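Local coordinates for protein putidaredoxin reductase (Pseudomonas putida, PDB 1Q1R) that probably passes electrons from NADH through its bound FAD to the iron-sulfur protein putidaredoxin, which supplies the cytochrome P450cam monooxygenase, at residues 86-91 with 258-263; 300-305 with 328-333. All coordinates share one frame; numbering follows the deposited sequence.

Contact 1 of 2, residues 86-91 with 258-263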
loop_
_atom_site.group_PDB
_atom_site.type_symbol
_atom_site.label_atom_id
_atom_site.label_comp_id
_atom_site.label_asym_id
_atom_site.label_seq_id
_atom_site.Cartn_x
_atom_site.Cartn_y
_atom_site.Cartn_z
ATOM N N ILE A 86 -16.081 18.277 -8.715
ATOM C CA ILE A 86 -15.486 18.477 -10.028
ATOM C C ILE A 86 -16.593 18.877 -10.994
ATOM O O ILE A 86 -17.666 18.278 -10.996
ATOM C CB ILE A 86 -14.841 17.182 -10.572
ATOM C CG1 ILE A 86 -13.832 16.620 -9.568
ATOM C CG2 ILE A 86 -14.151 17.469 -11.897
ATOM C CD1 ILE A 86 -13.332 15.240 -9.929
ATOM N N ASN A 87 -16.331 19.897 -11.802
ATOM C CA ASN A 87 -17.290 20.349 -12.798
ATOM C C ASN A 87 -16.667 20.100 -14.155
ATOM O O ASN A 87 -15.967 20.950 -14.704
ATOM C CB ASN A 87 -17.611 21.833 -12.614
ATOM C CG ASN A 87 -18.778 22.054 -11.678
ATOM O OD1 ASN A 87 -18.775 21.578 -10.546
ATOM N ND2 ASN A 87 -19.793 22.775 -12.151
ATOM N N ARG A 88 -16.921 18.906 -14.675
ATOM C CA ARG A 88 -16.387 18.472 -15.956
ATOM C C ARG A 88 -16.731 19.446 -17.075
ATOM O O ARG A 88 -15.901 19.733 -17.939
ATOM C CB ARG A 88 -16.926 17.076 -16.266
ATOM C CG ARG A 88 -16.581 16.059 -15.183
ATOM C CD ARG A 88 -17.414 14.801 -15.305
ATOM N NE ARG A 88 -17.312 14.207 -16.632
ATOM C CZ ARG A 88 -18.003 13.143 -17.021
ATOM N NH1 ARG A 88 -18.843 12.555 -16.179
ATOM N NH2 ARG A 88 -17.859 12.670 -18.251
ATOM N N ASP A 89 -17.956 19.959 -17.040
ATOM C CA ASP A 89 -18.430 20.905 -18.038
ATOM C C ASP A 89 -17.534 22.143 -18.147
ATOM O O ASP A 89 -16.969 22.408 -19.208
ATOM C CB ASP A 89 -19.873 21.300 -17.713
ATOM C CG ASP A 89 -20.036 21.799 -16.290
ATOM O OD1 ASP A 89 -19.300 21.328 -15.397
ATOM O OD2 ASP A 89 -20.916 22.655 -16.059
ATOM N N ARG A 90 -17.392 22.896 -17.058
ATOM C CA ARG A 90 -16.543 24.088 -17.086
ATOM C C ARG A 90 -15.066 23.748 -16.924
ATOM O O ARG A 90 -14.199 24.597 -17.143
ATOM C CB ARG A 90 -16.945 25.078 -15.986
ATOM C CG ARG A 90 -18.228 25.835 -16.264
ATOM C CD ARG A 90 -19.411 25.236 -15.522
ATOM N NE ARG A 90 -19.463 25.668 -14.127
ATOM C CZ ARG A 90 -20.488 25.437 -13.311
ATOM N NH1 ARG A 90 -21.550 24.774 -13.749
ATOM N NH2 ARG A 90 -20.461 25.881 -12.062
ATOM N N GLN A 91 -14.790 22.502 -16.551
ATOM C CA GLN A 91 -13.421 22.043 -16.335
ATOM C C GLN A 91 -12.822 22.777 -15.141
ATOM O O GLN A 91 -11.844 23.513 -15.270
ATOM C CB GLN A 91 -12.566 22.281 -17.586
ATOM C CG GLN A 91 -12.787 21.263 -18.694
ATOM C CD GLN A 91 -11.979 21.574 -19.942
ATOM O OE1 GLN A 91 -10.771 21.805 -19.873
ATOM N NE2 GLN A 91 -12.644 21.574 -21.091
ATOM N N ALA A 258 -19.139 13.073 -9.810
ATOM C CA ALA A 258 -19.040 13.722 -11.111
ATOM C C ALA A 258 -19.483 12.802 -12.249
ATOM O O ALA A 258 -19.289 13.120 -13.421
ATOM C CB ALA A 258 -17.613 14.200 -11.347
ATOM N N GLY A 259 -20.069 11.662 -11.897
ATOM C CA GLY A 259 -20.539 10.727 -12.905
ATOM C C GLY A 259 -19.482 9.861 -13.567
ATOM O O GLY A 259 -19.715 9.310 -14.644
ATOM N N LEU A 260 -18.317 9.735 -12.938
ATOM C CA LEU A 260 -17.246 8.916 -13.493
ATOM C C LEU A 260 -17.450 7.480 -13.029
ATOM O O LEU A 260 -17.968 7.245 -11.939
ATOM C CB LEU A 260 -15.885 9.432 -13.029
ATOM C CG LEU A 260 -15.590 10.896 -13.365
ATOM C CD1 LEU A 260 -14.220 11.272 -12.836
ATOM C CD2 LEU A 260 -15.658 11.112 -14.870
ATOM N N GLN A 261 -17.049 6.519 -13.855
ATOM C CA GLN A 261 -17.218 5.117 -13.500
ATOM C C GLN A 261 -16.404 4.751 -12.266
ATOM O O GLN A 261 -15.221 5.084 -12.164
ATOM C CB GLN A 261 -16.806 4.211 -14.660
ATOM C CG GLN A 261 -17.393 2.812 -14.565
ATOM C CD GLN A 261 -16.753 1.837 -15.533
ATOM O OE1 GLN A 261 -16.478 2.176 -16.684
ATOM N NE2 GLN A 261 -16.520 0.615 -15.070
ATOM N N VAL A 262 -17.045 4.055 -11.336
ATOM C CA VAL A 262 -16.397 3.637 -10.103
ATOM C C VAL A 262 -16.791 2.207 -9.757
ATOM O O VAL A 262 -17.911 1.777 -10.032
ATOM C CB VAL A 262 -16.787 4.570 -8.931
ATOM C CG1 VAL A 262 -16.311 3.987 -7.611
ATOM C CG2 VAL A 262 -16.175 5.945 -9.142
ATOM N N ASP A 263 -15.855 1.474 -9.166
ATOM C CA ASP A 263 -16.079 0.095 -8.754
ATOM C C ASP A 263 -14.914 -0.297 -7.855
ATOM O O ASP A 263 -13.897 -0.797 -8.331
ATOM C CB ASP A 263 -16.130 -0.830 -9.975
ATOM C CG ASP A 263 -16.386 -2.278 -9.599
ATOM O OD1 ASP A 263 -16.401 -3.132 -10.509
ATOM O OD2 ASP A 263 -16.574 -2.568 -8.396
#

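Contact 2 of 2, residues 300-305 with 328-333. With FAD (flavin-adenine dinucleotide), chain C.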
loop_
_atom_site.group_PDB
_atom_site.type_symbol
_atom_site.label_atom_id
_atom_site.label_comp_id
_atom_site.label_asym_id
_atom_site.label_seq_id
_atom_site.Cartn_x
_atom_site.Cartn_y
_atom_site.Cartn_z
ATOM N N GLU A 300 -2.454 -1.238 -3.928
ATOM C CA GLU A 300 -2.015 -0.283 -2.918
ATOM C C GLU A 300 -0.540 -0.528 -2.609
ATOM O O GLU A 300 -0.217 -1.297 -1.710
ATOM C CB GLU A 300 -2.854 -0.459 -1.640
ATOM C CG GLU A 300 -4.322 -0.053 -1.788
ATOM C CD GLU A 300 -5.219 -0.622 -0.687
ATOM O OE1 GLU A 300 -4.698 -1.079 0.353
ATOM O OE2 GLU A 300 -6.453 -0.603 -0.863
ATOM N N SER A 301 0.357 0.113 -3.356
ATOM C CA SER A 301 1.785 -0.066 -3.112
ATOM C C SER A 301 2.594 1.097 -3.664
ATOM O O SER A 301 2.122 1.861 -4.509
ATOM C CB SER A 301 2.291 -1.356 -3.770
ATOM O OG SER A 301 2.539 -1.146 -5.155
ATOM N N VAL A 302 3.827 1.222 -3.188
ATOM C CA VAL A 302 4.706 2.275 -3.664
ATOM C C VAL A 302 5.070 2.006 -5.123
ATOM O O VAL A 302 4.942 2.884 -5.974
ATOM C CB VAL A 302 5.995 2.360 -2.811
ATOM C CG1 VAL A 302 7.063 3.172 -3.545
ATOM C CG2 VAL A 302 5.678 3.009 -1.466
ATOM N N PRO A 303 5.512 0.779 -5.439
ATOM C CA PRO A 303 5.866 0.508 -6.837
ATOM C C PRO A 303 4.712 0.812 -7.791
ATOM O O PRO A 303 4.920 1.367 -8.872
ATOM C CB PRO A 303 6.240 -0.974 -6.818
ATOM C CG PRO A 303 6.824 -1.138 -5.431
ATOM C CD PRO A 303 5.812 -0.385 -4.586
ATOM N N ASN A 304 3.496 0.466 -7.384
ATOM C CA ASN A 304 2.334 0.716 -8.225
ATOM C C ASN A 304 2.132 2.213 -8.456
ATOM O O ASN A 304 1.867 2.648 -9.580
ATOM C CB ASN A 304 1.080 0.107 -7.596
ATOM C CG ASN A 304 -0.161 0.339 -8.438
ATOM O OD1 ASN A 304 -1.089 1.041 -8.021
ATOM N ND2 ASN A 304 -0.182 -0.241 -9.633
ATOM N N ALA A 305 2.267 3.004 -7.398
ATOM C CA ALA A 305 2.094 4.448 -7.520
ATOM C C ALA A 305 3.156 5.038 -8.439
ATOM O O ALA A 305 2.860 5.894 -9.273
ATOM C CB ALA A 305 2.170 5.112 -6.143
ATOM N N TRP A 328 4.588 -5.461 -7.650
ATOM C CA TRP A 328 5.367 -5.955 -6.522
ATOM C C TRP A 328 5.333 -4.982 -5.357
ATOM O O TRP A 328 4.919 -3.826 -5.501
ATOM C CB TRP A 328 6.827 -6.224 -6.921
ATOM C CG TRP A 328 7.653 -5.003 -7.215
ATOM C CD1 TRP A 328 7.693 -4.303 -8.384
ATOM C CD2 TRP A 328 8.566 -4.346 -6.320
ATOM N NE1 TRP A 328 8.575 -3.254 -8.278
ATOM C CE2 TRP A 328 9.123 -3.257 -7.021
ATOM C CE3 TRP A 328 8.964 -4.575 -4.995
ATOM C CZ2 TRP A 328 10.063 -2.391 -6.442
ATOM C CZ3 TRP A 328 9.896 -3.718 -4.417
ATOM C CH2 TRP A 328 10.435 -2.637 -5.143
ATOM N N PHE A 329 5.743 -5.472 -4.195
ATOM C CA PHE A 329 5.797 -4.648 -2.999
ATOM C C PHE A 329 6.685 -5.358 -1.991
ATOM O O PHE A 329 7.147 -6.476 -2.240
ATOM C CB PHE A 329 4.387 -4.398 -2.443
ATOM C CG PHE A 329 3.787 -5.564 -1.720
ATOM C CD1 PHE A 329 3.937 -5.695 -0.341
ATOM C CD2 PHE A 329 3.056 -6.525 -2.408
ATOM C CE1 PHE A 329 3.364 -6.765 0.342
ATOM C CE2 PHE A 329 2.478 -7.601 -1.736
ATOM C CZ PHE A 329 2.633 -7.721 -0.356
ATOM N N TRP A 330 6.945 -4.703 -0.870
ATOM C CA TRP A 330 7.801 -5.278 0.146
ATOM C C TRP A 330 7.255 -4.988 1.532
ATOM O O TRP A 330 6.326 -4.196 1.698
ATOM C CB TRP A 330 9.223 -4.710 0.021
ATOM C CG TRP A 330 9.391 -3.310 0.586
ATOM C CD1 TRP A 330 9.866 -2.976 1.825
ATOM C CD2 TRP A 330 9.081 -2.072 -0.071
ATOM N NE1 TRP A 330 9.873 -1.606 1.978
ATOM C CE2 TRP A 330 9.395 -1.028 0.832
ATOM C CE3 TRP A 330 8.565 -1.744 -1.334
ATOM C CZ2 TRP A 330 9.218 0.325 0.511
ATOM C CZ3 TRP A 330 8.388 -0.396 -1.654
ATOM C CH2 TRP A 330 8.714 0.621 -0.732
ATOM N N SER A 331 7.842 -5.650 2.518
ATOM C CA SER A 331 7.468 -5.483 3.910
ATOM C C SER A 331 8.725 -5.718 4.727
ATOM O O SER A 331 9.551 -6.561 4.375
ATOM C CB SER A 331 6.386 -6.495 4.304
ATOM O OG SER A 331 6.061 -6.393 5.682
ATOM N N ASP A 332 8.881 -4.955 5.801
ATOM C CA ASP A 332 10.036 -5.094 6.676
ATOM C C ASP A 332 9.524 -5.467 8.052
ATOM O O ASP A 332 8.811 -4.691 8.686
ATOM C CB ASP A 332 10.814 -3.779 6.781
ATOM C CG ASP A 332 11.539 -3.418 5.501
ATOM O OD1 ASP A 332 12.128 -2.312 5.449
ATOM O OD2 ASP A 332 11.531 -4.234 4.550
ATOM N N GLN A 333 9.883 -6.661 8.503
ATOM C CA GLN A 333 9.477 -7.148 9.812
ATOM C C GLN A 333 10.693 -7.818 10.446
ATOM O O GLN A 333 11.290 -8.714 9.850
ATOM C CB GLN A 333 8.333 -8.153 9.665
ATOM C CG GLN A 333 7.057 -7.565 9.066
ATOM C CD GLN A 333 6.030 -8.634 8.739
ATOM O OE1 GLN A 333 5.826 -9.571 9.513
ATOM N NE2 GLN A 333 5.368 -8.491 7.597
HETATM P PA FAD C . -2.366 8.530 -0.397
HETATM O O1A FAD C . -3.548 8.182 0.428
HETATM O O2A FAD C . -1.018 8.363 0.194
HETATM O O5B FAD C . -2.498 10.042 -0.905
HETATM C C5B FAD C . -3.759 10.606 -1.284
HETATM C C4B FAD C . -3.868 12.021 -0.688
HETATM O O4B FAD C . -4.946 12.765 -1.361
HETATM C C3B FAD C . -4.260 11.964 0.796
HETATM O O3B FAD C . -3.575 13.007 1.504
HETATM C C2B FAD C . -5.738 12.264 0.772
HETATM O O2B FAD C . -6.148 12.853 2.010
HETATM C C1B FAD C . -5.816 13.294 -0.337
HETATM N N9A FAD C . -7.195 13.553 -0.834
HETATM C C8A FAD C . -8.151 12.640 -1.081
HETATM N N7A FAD C . -9.259 13.268 -1.493
HETATM C C5A FAD C . -9.004 14.574 -1.509
HETATM C C6A FAD C . -9.760 15.702 -1.837
HETATM N N6A FAD C . -11.027 15.573 -2.224
HETATM N N1A FAD C . -9.193 16.931 -1.747
HETATM C C2A FAD C . -7.921 17.076 -1.348
HETATM N N3A FAD C . -7.181 16.005 -1.026
HETATM C C4A FAD C . -7.698 14.755 -1.098
HETATM N N1 FAD C . 3.737 0.264 0.068
HETATM C C2 FAD C . 4.834 -0.509 -0.331
HETATM O O2 FAD C . 5.005 -0.765 -1.522
HETATM N N3 FAD C . 5.740 -0.975 0.638
HETATM C C4 FAD C . 5.546 -0.659 2.003
HETATM O O4 FAD C . 6.370 -1.036 2.833
HETATM C C4X FAD C . 4.442 0.114 2.400
HETATM N N5 FAD C . 4.273 0.470 3.706
HETATM C C5X FAD C . 3.254 1.280 4.116
HETATM C C6 FAD C . 3.134 1.645 5.473
HETATM C C7 FAD C . 2.092 2.505 5.892
HETATM C C7M FAD C . 1.963 2.860 7.385
HETATM C C8 FAD C . 1.168 3.009 4.942
HETATM C C8M FAD C . 0.040 3.966 5.355
HETATM C C9 FAD C . 1.289 2.643 3.590
HETATM C C9A FAD C . 2.325 1.780 3.172
HETATM N N10 FAD C . 2.472 1.411 1.807
HETATM C C10 FAD C . 3.543 0.577 1.424
HETATM C "C1'" FAD C . 1.495 1.891 0.783
HETATM C "C2'" FAD C . 2.083 3.051 -0.025
HETATM O "O2'" FAD C . 2.633 4.016 0.877
HETATM C "C3'" FAD C . 1.009 3.708 -0.911
HETATM O "O3'" FAD C . 0.399 2.702 -1.731
HETATM C "C4'" FAD C . 1.628 4.794 -1.799
HETATM O "O4'" FAD C . 2.241 5.791 -0.979
HETATM C "C5'" FAD C . 0.584 5.473 -2.703
HETATM O "O5'" FAD C . -0.318 6.312 -1.962
HETATM P P FAD C . -1.275 7.330 -2.775
HETATM O O1P FAD C . -0.508 8.563 -3.050
HETATM O O2P FAD C . -1.842 6.594 -3.926
HETATM O O3P FAD C . -2.492 7.633 -1.743
HETATM O O HOH W 1 2.523 -3.328 -6.380
#

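Contact 1 of 2, residues 86-91 with 258-263
Arg-88 NH1 gives a hydrogen to the carbonyl oxygen of Ala-258, Ala-258 O, at 2.9 Å and 165°, the single hydrogen bond that joins 86-91 to 258-263. The bond lies in the carbonyl plane, with the acceptor only 4° out of the guanidinium plane. The chain of Arg-88 is otherwise extended but bends at chi3 (55°), just ahead of the planar group, and its CD comes within 3.1 Å of the same oxygen, Ala-258 O. Over one face of the guanidinium, toward its rim, lies a methyl of Leu-260, with CD2 3.7 Å from Arg-88 NH1. The two side chains run past each other in opposite directions, and the branched leucine end offers the flat cation an apolar surface without competing for its N-H groups. A second nitrogen, NE, makes a salt bridge with Asp-276; two different acceptors therefore hold the guanidinium and are likely to limit its rotation.

Ala-258 is the first residue past helix 253-257, which is consistent with its carbonyl being available to a partner outside the helix. Gly-259 is the C' residue of a Schellman motif, in which Leu-260 N returns to Ala-255 O and Gly-259 N to Ser-256 O. The positive phi of Gly-259 is one that glycine adopts easily. The turn sits beside the end of strand 83-87, the first of a three-stranded antiparallel sheet within the pyridine nucleotide-disulphide oxidoreductase family region.

Beside the arginine the meeting is apolar: Ile-86 CB rests against Ala-258 CB at 4.1 Å, and the small methyl is consistent with strand end and helix end lying this close. Beyond the two segments, Ile-86 also packs on Leu-254, Leu-106 and Leu-108, while Leu-260 and Arg-88 both touch Ile-279.

Contact 2 of 2, residues 300-305 with 328-333
Val-302 CB packs against Trp-330 CZ3 at 3.8 Å, both residues lying beside the pyrimidine end of the flavin. One face of the indole is turned to that end, FAD N3 standing 3.3 Å above the Trp-330 ring plane and displaced toward its rim. From the 300-305 side, the backbone N of Val-302 donates to FAD O2 at 2.8 Å and 167°, holding the same end of the isoalloxazine. The valine side chain touches the flavin too: Val-302 CG2 lies 3.7 Å from FAD N1. Pro-303 CD meets the edge of the Trp-330 indole. Replacing Trp-330 by an alanine would probably strip the flavin of this aromatic cover and leave Val-302 and Pro-303 without the ring they pack against.

This is the flavin site of a glutathione reductase fold, where the N-terminus of helix 302-316 faces the pyrimidine end of the ring; its dipole would be expected to favour negative charge near FAD O2. Strand 328-333, an outer strand of the antiparallel sheet in the C-terminal region, supplies the aromatic side.

Behind the first shell, the rigid ring of Pro-303 crosses Trp-328 at about a right angle, with Pro-303 CG over the six-membered ring of Trp-328, 3.6 Å from its centroid and 14° off the normal, a CH-pi contact. Proline suits the first turn of a helix, where its missing N-H costs no bond. Ser-301 is the N-cap: with OG set between backbone N and carbonyl carbon (chi1 81°), it accepts from Asn-304 N at 2.9 Å. A water hydrogen-bonded to Ser-301 OG also donates to Trp-328 O, tying cap to strand where no direct hydrogen bond joins the segments. Farther out, Phe-329 meets Tyr-159 edge to face.

Both contacts are partly buried, but contact 1 is peripheral, its centre about 26 Å from that of the chain, whereas contact 2 is central, about 6 Å from it; their own centres are about 30 Å apart. They share no helix or strand. Contact 1 joins a strand end to a helix C-terminus within the pyridine nucleotide-disulphide oxidoreductase region, and contact 2 brings a helix N-terminus to the C-terminal region. Contact 1 combines an arginine-to-carbonyl bond with small apolar packing; in contact 2 an indole face and a backbone N-H at a helix N-terminus meet the cofactor, with a proline-tryptophan CH-pi contact and a bridging water behind them. The side chain of Ile-86 is about 8 Å from the FAD.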